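Local coordinates for protein hypothetical methylmalonyl-CoA decarboxylase alpha subunit (Sulfolobus tokodaii, PDB 1X0U) that is a putative carboxyl transferase subunit of the ClpP/crotonase clan, built around two mixed beta-sheets, six copies of which form the assembly, at residues 86-90 / 91-95; 348-351 / 352-355; 478-482 / 483-487. All coordinates share one frame; numbering follows the deposited sequence.

Interaction 1: residues 86-90 / 91-95; sequences GKVDG and RTVFA
The flat groups that meet between Gly86-Val88 and Arg91-Val93 are peptide units. Val88 N reaches Arg91 O (2.8 Å) in the carbonyl plane, and Gly86 and Val93 exchange two fairly straight bonds, of which Val93 N to Gly86 O, with its donor modestly tilted, is 3.1 Å. The bond that closes the turn differs, because Arg91 N lies above the face of the Val88 carbonyl, 68° out of its plane and 3.2 Å from Val88 O. This is a two-residue beta hairpin with a type I' turn, in which Asp89 and Gly90 both take positive phi.

The non-hydrogen-bonded pair Lys87-Thr92 shares one face of the hairpin. A bend at chi2 (65°) folds the lysine chain back so that its CE passes Thr92 OG1 at 3.5 Å, while the ammonium group goes on to a salt bridge with Glu503 of a second subunit. On the other face, Val88 CG2 presses against Val93 CG1 at 3.3 Å, tighter than usual, and Val93 is nearly eclipsed (chi1 -10°). Arg91 CB lies 3.6 Å from Val88 O; its guanidinium group binds Leu253 O and Ser255 OG.

The carboxylate of Asp51 accepts hydrogen bonds from the turn amides of Asp89 and Gly90. Val88 packs on helix 239-252 and Val93 on strand 129-133, with Phe50 touching both valines.

Interaction 2: residues 348-351 / 352-355; sequences KAAR and FIRF
Ile353 folds back over the carbonyls of Ala349 and Ala350, one turn earlier in the same helix. Its CB stands 4.0 Å from Ala349 O, and its branches part from there. CG2 takes the side of Ala349 O, at 3.4 Å, while CG1 approaches Ala350 O at 3.3 Å. CG1 sits in the crowded position between the backbone N and the carbonyl carbon (chi1 71°), and an unusual chi2 of -103° turns CD1 back onto the helix. CD1 thus comes within 3.0 Å of Ala350 O and equally near Ala349 O, closer than carbon and oxygen usually pack, so the exact placing of CD1 is doubtful; it lies 4.2 Å from the methyl CB of Ala350.

Both oxygens also accept helical i to i+4 bonds, Ala349 O from Ile353 N and Ala350 O from Arg354 N. Arg354 CG adds a further contact to Ala350 O, at 3.2 Å, before its chain runs on to a salt bridge with Glu396.

Helix 343-358 makes the crossover of a beta-alpha-beta unit between strands 325-332 and 363-369. Ile353 packs on Leu363 of strand 363-369 and on Ala393 of helix 383-396, while Phe352 packs on strands 315-322 and 363-369.

Interaction 3: residues 478-482 / 483-487; sequences WAAEK and GLVDD
The helix holding Ala479 and Ala480 ends in a Schellman motif, with Leu484 N bonded back to Ala479 O (2.9 Å) and Gly483 N to Ala480 O (3.2 Å), while Gly483, the C-prime residue, turns the chain with a positive phi of 72°. Neither bond is ideally directed: the Leu484 amide is tilted 31° from the carbonyl plane of Ala479, and the Gly483 amide stands above the carbonyl of Ala480, 78° out of its plane.

The reversal folds the apolar side chains after the glycine against those of the last helical turn. Leu484 CB meets Ala479 CB at 4.1 Å, the apolar contact that commonly accompanies this motif. Val485 straddles the two alanines with its forked end, CG1 resting 3.5 Å from Ala479 CB and CG2 3.6 Å from Ala480 CB. Next to Leu145 of a third subunit, Lys482 bends at chi2 and lays its CE 3.8 Å above one face of the Trp478 ring, offset toward the rim. The NE1 of that ring is bound by Glu68 of the same third subunit, and Ala480 packs on Phe61 of a fourth.

A water ties the helix end to the outgoing chain, donating to Ala480 O (2.7 Å) and to Val485 O (2.8 Å). Lys420 NZ is held by both Gly483 O and the carboxylate of Asp486, and Val485 packs on Val427 and Ile435 of two neighbouring strands.

Polar and apolar terms therefore act together here: the two amides bond to carbonyls of the last helical turn, the water links one of these to Val485 O, and the alanine methyls pack against Leu484 CB and the two methyls of Val485. The helix is thus capped and the chain led on toward strand 487-488.

In the fold
From the N terminus the three contacts follow in series, and none encloses or crosses another. Interaction 1 closes the tight turn of the hairpin of strands 81-88 and 91-98 in the first mixed sheet. Interaction 2 closes no loop; it lies deep in the chain, within the helix that crosses between two strands of the second sheet, its centre about 25 Å from that of interaction 1. Interaction 3 turns the chain out of helix 477-481 just before strand 487-488, the outermost strand, within this chain, on one side of that second sheet; its centre is about 27 Å from that of interaction 2. Other subunits approach all three, and interactions 2 and 3 both touch the same third subunit.

Interaction 1: residues 86-90 / 91-95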
# COMPACT_ATOMS: atom_id res chain seq x y z
N GLY A 86 29.52 -15.75 1.56
CA GLY A 86 30.32 -16.13 0.42
C GLY A 86 29.39 -16.55 -0.72
O GLY A 86 28.20 -16.25 -0.72
N LYS A 87 29.94 -17.27 -1.69
CA LYS A 87 29.17 -17.75 -2.82
C LYS A 87 29.08 -19.26 -2.73
O LYS A 87 30.06 -19.93 -2.40
CB LYS A 87 29.86 -17.36 -4.13
CG LYS A 87 29.17 -16.30 -4.99
CD LYS A 87 29.12 -14.96 -4.31
CE LYS A 87 28.57 -13.87 -5.24
NZ LYS A 87 29.55 -13.46 -6.29
N VAL A 88 27.89 -19.80 -2.99
CA VAL A 88 27.67 -21.23 -3.03
C VAL A 88 27.07 -21.40 -4.42
O VAL A 88 25.94 -21.01 -4.66
CB VAL A 88 26.64 -21.73 -1.97
CG1 VAL A 88 26.50 -23.24 -2.07
CG2 VAL A 88 27.07 -21.35 -0.57
N ASP A 89 27.86 -21.94 -5.35
CA ASP A 89 27.42 -22.11 -6.73
C ASP A 89 27.13 -20.76 -7.38
O ASP A 89 26.18 -20.61 -8.14
CB ASP A 89 26.19 -23.02 -6.81
CG ASP A 89 26.54 -24.47 -6.51
OD1 ASP A 89 27.44 -25.01 -7.18
OD2 ASP A 89 25.92 -25.07 -5.60
N GLY A 90 27.96 -19.77 -7.07
CA GLY A 90 27.79 -18.44 -7.63
C GLY A 90 26.68 -17.60 -7.02
O GLY A 90 26.44 -16.47 -7.44
N ARG A 91 25.99 -18.15 -6.03
CA ARG A 91 24.90 -17.44 -5.37
C ARG A 91 25.31 -17.04 -3.96
O ARG A 91 25.98 -17.80 -3.27
CB ARG A 91 23.66 -18.33 -5.32
CG ARG A 91 23.20 -18.82 -6.69
CD ARG A 91 22.06 -19.82 -6.57
NE ARG A 91 20.84 -19.23 -6.03
CZ ARG A 91 19.83 -19.94 -5.55
NH1 ARG A 91 19.90 -21.27 -5.54
NH2 ARG A 91 18.73 -19.33 -5.11
N THR A 92 24.90 -15.86 -3.54
CA THR A 92 25.26 -15.37 -2.21
C THR A 92 24.47 -15.98 -1.06
O THR A 92 23.24 -15.94 -1.04
CB THR A 92 25.11 -13.84 -2.13
OG1 THR A 92 25.89 -13.22 -3.16
CG2 THR A 92 25.57 -13.34 -0.77
N VAL A 93 25.18 -16.55 -0.10
CA VAL A 93 24.52 -17.10 1.07
C VAL A 93 25.36 -16.76 2.30
O VAL A 93 26.57 -16.60 2.22
CB VAL A 93 24.28 -18.66 0.98
CG1 VAL A 93 24.58 -19.17 -0.42
CG2 VAL A 93 25.06 -19.39 2.05
N PHE A 94 24.68 -16.63 3.43
CA PHE A 94 25.34 -16.33 4.68
C PHE A 94 25.46 -17.61 5.49
O PHE A 94 24.73 -18.57 5.27
CB PHE A 94 24.55 -15.29 5.48
CG PHE A 94 24.92 -13.86 5.16
CD1 PHE A 94 24.41 -13.23 4.03
CD2 PHE A 94 25.79 -13.16 5.99
CE1 PHE A 94 24.77 -11.92 3.73
CE2 PHE A 94 26.15 -11.86 5.70
CZ PHE A 94 25.65 -11.23 4.58
N ALA A 95 26.40 -17.62 6.42
CA ALA A 95 26.59 -18.79 7.26
C ALA A 95 27.39 -18.46 8.50
O ALA A 95 28.09 -17.45 8.56
CB ALA A 95 27.31 -19.89 6.47

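Interaction 2: residues 348-351 / 352-355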
# COMPACT_ATOMS: atom_id res chain seq x y z
N LYS A 348 4.70 -33.91 8.93
CA LYS A 348 5.71 -33.89 7.88
C LYS A 348 5.16 -33.17 6.63
O LYS A 348 5.75 -32.21 6.14
CB LYS A 348 6.09 -35.33 7.57
CG LYS A 348 6.84 -35.59 6.29
CD LYS A 348 7.25 -37.07 6.27
CE LYS A 348 7.78 -37.54 4.94
NZ LYS A 348 8.27 -38.96 5.10
N ALA A 349 4.02 -33.63 6.14
CA ALA A 349 3.42 -33.03 4.95
C ALA A 349 3.05 -31.55 5.13
O ALA A 349 3.44 -30.71 4.33
CB ALA A 349 2.17 -33.83 4.53
N ALA A 350 2.31 -31.25 6.19
CA ALA A 350 1.87 -29.89 6.45
C ALA A 350 3.00 -28.87 6.48
O ALA A 350 2.92 -27.83 5.83
CB ALA A 350 1.07 -29.84 7.74
N ARG A 351 4.07 -29.17 7.22
CA ARG A 351 5.21 -28.26 7.33
C ARG A 351 5.88 -28.11 5.97
O ARG A 351 6.33 -27.03 5.60
CB ARG A 351 6.22 -28.82 8.35
CG ARG A 351 6.81 -27.78 9.32
CD ARG A 351 7.82 -26.90 8.65
NE ARG A 351 8.45 -25.92 9.54
CZ ARG A 351 9.53 -26.14 10.30
NH1 ARG A 351 10.14 -27.33 10.31
NH2 ARG A 351 10.06 -25.13 10.98
N PHE A 352 5.96 -29.21 5.23
CA PHE A 352 6.55 -29.19 3.90
C PHE A 352 5.79 -28.28 2.93
O PHE A 352 6.39 -27.45 2.25
CB PHE A 352 6.61 -30.60 3.30
CG PHE A 352 7.18 -30.64 1.90
CD1 PHE A 352 8.54 -30.47 1.69
CD2 PHE A 352 6.36 -30.87 0.80
CE1 PHE A 352 9.09 -30.54 0.40
CE2 PHE A 352 6.90 -30.94 -0.50
CZ PHE A 352 8.26 -30.78 -0.70
N ILE A 353 4.47 -28.42 2.84
CA ILE A 353 3.79 -27.56 1.89
C ILE A 353 3.87 -26.06 2.23
O ILE A 353 4.03 -25.23 1.33
CB ILE A 353 2.30 -27.98 1.66
CG1 ILE A 353 1.46 -27.67 2.88
CG2 ILE A 353 2.22 -29.50 1.35
CD1 ILE A 353 1.16 -28.93 3.68
N ARG A 354 3.79 -25.73 3.52
CA ARG A 354 3.88 -24.33 3.92
C ARG A 354 5.22 -23.75 3.48
O ARG A 354 5.27 -22.62 2.96
CB ARG A 354 3.72 -24.19 5.43
CG ARG A 354 2.37 -24.72 5.97
CD ARG A 354 2.12 -24.20 7.37
NE ARG A 354 1.64 -22.82 7.37
CZ ARG A 354 2.06 -21.88 8.21
NH1 ARG A 354 2.98 -22.17 9.12
NH2 ARG A 354 1.53 -20.67 8.18
N PHE A 355 6.30 -24.51 3.68
CA PHE A 355 7.62 -24.04 3.26
C PHE A 355 7.64 -23.78 1.76
O PHE A 355 8.10 -22.72 1.32
CB PHE A 355 8.72 -25.05 3.61
CG PHE A 355 10.07 -24.66 3.07
CD1 PHE A 355 10.92 -23.84 3.80
CD2 PHE A 355 10.45 -25.02 1.77
CE1 PHE A 355 12.11 -23.37 3.25
CE2 PHE A 355 11.63 -24.56 1.22
CZ PHE A 355 12.46 -23.73 1.97

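Interaction 3: residues 478-482 / 483-487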
# COMPACT_ATOMS: atom_id res chain seq x y z
N TRP A 478 -17.20 -40.73 -11.93
CA TRP A 478 -18.33 -40.13 -11.24
C TRP A 478 -17.92 -38.71 -10.84
O TRP A 478 -18.66 -37.75 -11.08
CB TRP A 478 -18.67 -40.91 -9.98
CG TRP A 478 -19.93 -40.46 -9.31
CD1 TRP A 478 -21.19 -40.94 -9.53
CD2 TRP A 478 -20.04 -39.49 -8.27
NE1 TRP A 478 -22.08 -40.33 -8.68
CE2 TRP A 478 -21.41 -39.44 -7.90
CE3 TRP A 478 -19.13 -38.66 -7.61
CZ2 TRP A 478 -21.88 -38.59 -6.89
CZ3 TRP A 478 -19.59 -37.82 -6.60
CH2 TRP A 478 -20.96 -37.79 -6.25
N ALA A 479 -16.75 -38.60 -10.21
CA ALA A 479 -16.24 -37.31 -9.79
C ALA A 479 -16.02 -36.42 -11.00
O ALA A 479 -16.33 -35.23 -10.96
CB ALA A 479 -14.92 -37.49 -9.03
N ALA A 480 -15.50 -36.99 -12.08
CA ALA A 480 -15.26 -36.21 -13.29
C ALA A 480 -16.60 -35.73 -13.88
O ALA A 480 -16.67 -34.67 -14.51
CB ALA A 480 -14.49 -37.03 -14.32
N GLU A 481 -17.66 -36.51 -13.67
CA GLU A 481 -18.96 -36.10 -14.19
C GLU A 481 -19.51 -34.96 -13.34
O GLU A 481 -20.33 -34.17 -13.80
CB GLU A 481 -19.94 -37.28 -14.22
CG GLU A 481 -19.74 -38.18 -15.43
CD GLU A 481 -20.57 -39.45 -15.38
OE1 GLU A 481 -20.54 -40.22 -16.37
OE2 GLU A 481 -21.24 -39.69 -14.36
N LYS A 482 -19.05 -34.86 -12.10
CA LYS A 482 -19.48 -33.80 -11.20
C LYS A 482 -18.52 -32.62 -11.27
O LYS A 482 -18.60 -31.69 -10.47
CB LYS A 482 -19.56 -34.32 -9.76
CG LYS A 482 -20.46 -35.53 -9.61
CD LYS A 482 -21.85 -35.26 -10.20
CE LYS A 482 -22.75 -36.48 -10.07
NZ LYS A 482 -24.10 -36.23 -10.66
N GLY A 483 -17.60 -32.66 -12.24
CA GLY A 483 -16.63 -31.60 -12.42
C GLY A 483 -15.54 -31.54 -11.35
O GLY A 483 -14.67 -30.69 -11.42
N LEU A 484 -15.58 -32.45 -10.39
CA LEU A 484 -14.59 -32.46 -9.32
C LEU A 484 -13.17 -32.70 -9.79
O LEU A 484 -12.22 -32.25 -9.14
CB LEU A 484 -14.98 -33.48 -8.25
CG LEU A 484 -16.38 -33.23 -7.67
CD1 LEU A 484 -16.61 -34.10 -6.44
CD2 LEU A 484 -16.51 -31.75 -7.31
N VAL A 485 -13.01 -33.42 -10.89
CA VAL A 485 -11.69 -33.68 -11.45
C VAL A 485 -11.77 -33.17 -12.88
O VAL A 485 -12.74 -33.43 -13.58
CB VAL A 485 -11.28 -35.20 -11.42
CG1 VAL A 485 -12.08 -35.94 -10.38
CG2 VAL A 485 -11.41 -35.83 -12.79
N ASP A 486 -10.76 -32.44 -13.29
CA ASP A 486 -10.76 -31.87 -14.62
C ASP A 486 -10.68 -32.85 -15.77
O ASP A 486 -11.30 -32.64 -16.80
CB ASP A 486 -9.64 -30.85 -14.72
CG ASP A 486 -9.90 -29.65 -13.86
OD1 ASP A 486 -10.86 -28.91 -14.18
OD2 ASP A 486 -9.18 -29.47 -12.85
N ASP A 487 -9.92 -33.93 -15.60
CA ASP A 487 -9.80 -34.89 -16.67
C ASP A 487 -9.23 -36.22 -16.21
O ASP A 487 -8.57 -36.30 -15.17
CB ASP A 487 -8.92 -34.31 -17.79
CG ASP A 487 -8.97 -35.14 -19.05
OD1 ASP A 487 -10.03 -35.74 -19.33
OD2 ASP A 487 -7.95 -35.19 -19.78
O HOH W 1 -14.59 -33.40 -15.69